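Local coordinates for protein hemagglutinin (PDB 6D7Y) that forms the toxic C-terminal tip of a CdiA protein, which probably inhibits the growth of neighbouring bacteria on contact and is bound by an immunity protein, at residues A[48-51]-A[52-55]. Residues are numbered along the deposited sequence; the frame is centred on the assembly and turned at random.
Sequences MKHF and KEIV
Lys-49 and Glu-53, one helical turn apart, are joined by a salt bridge in which NZ lies 2.7 Å from OE2 of the glutamate. The glutamate can be traced outward from the backbone. Its CB sits beside the carbonyl oxygens of Lys-49 and His-50, and CG passes 3.3 Å from Lys-49 O. From there the extended chain carries the carboxylate back along the helix toward the lysine. CD is still close to that same carbonyl, while OE2 meets CE and NZ of Lys-49. The ammonium approaches from above the carboxylate plane, 37° out of it, brought there by a bend at the last torsion of an otherwise extended lysine (chi4 57°). The second oxygen, OE1, pairs instead with Arg-81, which also donates to His-50 ND1; the carboxylate is thus shared between two cations.

On another side of the helix, Val-55 lays CG2 over one face of the Phe-51 ring, 4.1 Å from its centroid and displaced toward the rim, a CH-pi contact. The ring itself reaches Leu-5, Ile-18 and Val-83. The selenomethionine Met-48, bent at chi2 and chi3, brings its CE to 4.1 Å from CE of Lys-52, a loose van der Waals contact. Ile-54, buried, rests CG1 3.2 Å from His-50 O and leans on Val-83.

Beneath these side chains run four successive i to i+4 backbone bonds, among them Lys-52 N to Met-48 O at 3.0 Å and 172°. The whole is about two turns of regular alpha-helix, with an i to i+4 Lys-Glu salt bridge, near the C-terminal end of helix 40-56, whose apolar side packs against strand 82-86 of the four-stranded antiparallel sheet.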
loop_
_atom_site.group_PDB
_atom_site.type_symbol
_atom_site.label_atom_id
_atom_site.label_comp_id
_atom_site.label_asym_id
_atom_site.label_seq_id
_atom_site.Cartn_x
_atom_site.Cartn_y
_atom_site.Cartn_z
HETATM N N MSE A 48 -7.580 -2.512 0.273
HETATM C CA MSE A 48 -7.413 -3.770 0.984
HETATM C C MSE A 48 -7.350 -4.902 -0.005
HETATM O O MSE A 48 -6.676 -5.906 0.251
HETATM C CB MSE A 48 -8.529 -3.998 2.003
HETATM C CG MSE A 48 -8.351 -3.150 3.260
HETATM SE SE MSE A 48 -6.671 -3.506 4.258
HETATM C CE MSE A 48 -6.734 -5.476 4.172
ATOM N N LYS A 49 -8.048 -4.763 -1.135
ATOM C CA LYS A 49 -8.015 -5.786 -2.192
ATOM C C LYS A 49 -6.581 -5.893 -2.735
ATOM O O LYS A 49 -6.028 -7.002 -2.828
ATOM C CB LYS A 49 -9.010 -5.466 -3.313
ATOM C CG LYS A 49 -8.938 -6.386 -4.524
ATOM C CD LYS A 49 -10.028 -6.064 -5.537
ATOM C CE LYS A 49 -9.693 -6.618 -6.919
ATOM N NZ LYS A 49 -9.455 -8.085 -6.940
ATOM N N HIS A 50 -5.994 -4.748 -3.084
ATOM C CA HIS A 50 -4.594 -4.714 -3.555
ATOM C C HIS A 50 -3.639 -5.282 -2.519
ATOM O O HIS A 50 -2.767 -6.069 -2.837
ATOM C CB HIS A 50 -4.131 -3.300 -3.847
ATOM C CG HIS A 50 -4.615 -2.747 -5.147
ATOM N ND1 HIS A 50 -4.073 -3.124 -6.354
ATOM C CD2 HIS A 50 -5.514 -1.774 -5.426
ATOM C CE1 HIS A 50 -4.641 -2.432 -7.323
ATOM N NE2 HIS A 50 -5.519 -1.606 -6.786
ATOM N N PHE A 51 -3.797 -4.842 -1.279
ATOM C CA PHE A 51 -2.968 -5.310 -0.192
ATOM C C PHE A 51 -2.971 -6.844 -0.115
ATOM O O PHE A 51 -1.908 -7.474 -0.135
ATOM C CB PHE A 51 -3.445 -4.699 1.120
ATOM C CG PHE A 51 -2.649 -5.127 2.304
ATOM C CD1 PHE A 51 -1.411 -4.562 2.551
ATOM C CD2 PHE A 51 -3.135 -6.099 3.171
ATOM C CE1 PHE A 51 -0.666 -4.942 3.645
ATOM C CE2 PHE A 51 -2.392 -6.491 4.275
ATOM C CZ PHE A 51 -1.158 -5.904 4.507
ATOM N N LYS A 52 -4.161 -7.434 -0.027
ATOM C CA LYS A 52 -4.290 -8.899 0.033
ATOM C C LYS A 52 -3.696 -9.588 -1.196
ATOM O O LYS A 52 -3.095 -10.660 -1.080
ATOM C CB LYS A 52 -5.743 -9.326 0.233
ATOM C CG LYS A 52 -6.264 -9.008 1.619
ATOM C CD LYS A 52 -7.678 -9.529 1.822
ATOM C CE LYS A 52 -8.195 -9.184 3.216
ATOM N NZ LYS A 52 -7.347 -9.754 4.303
ATOM N N GLU A 53 -3.873 -8.989 -2.365
ATOM C CA GLU A 53 -3.286 -9.546 -3.589
ATOM C C GLU A 53 -1.756 -9.569 -3.530
ATOM O O GLU A 53 -1.131 -10.587 -3.853
ATOM C CB GLU A 53 -3.757 -8.789 -4.826
ATOM C CG GLU A 53 -5.215 -9.085 -5.190
ATOM C CD GLU A 53 -5.731 -8.314 -6.396
ATOM O OE1 GLU A 53 -5.071 -7.360 -6.851
ATOM O OE2 GLU A 53 -6.824 -8.667 -6.895
ATOM N N ILE A 54 -1.167 -8.458 -3.090
ATOM C CA ILE A 54 0.290 -8.332 -2.981
ATOM C C ILE A 54 0.854 -9.338 -1.981
ATOM O O ILE A 54 1.898 -9.940 -2.220
ATOM C CB ILE A 54 0.699 -6.878 -2.619
ATOM C CG1 ILE A 54 0.265 -5.922 -3.743
ATOM C CG2 ILE A 54 2.207 -6.777 -2.415
ATOM C CD1 ILE A 54 0.244 -4.445 -3.374
ATOM N N VAL A 55 0.160 -9.513 -0.866
ATOM C CA VAL A 55 0.566 -10.462 0.155
ATOM C C VAL A 55 0.521 -11.912 -0.356
ATOM O O VAL A 55 1.424 -12.682 -0.068
ATOM C CB VAL A 55 -0.319 -10.330 1.415
ATOM C CG1 VAL A 55 -0.074 -11.467 2.397
ATOM C CG2 VAL A 55 -0.076 -8.988 2.080
#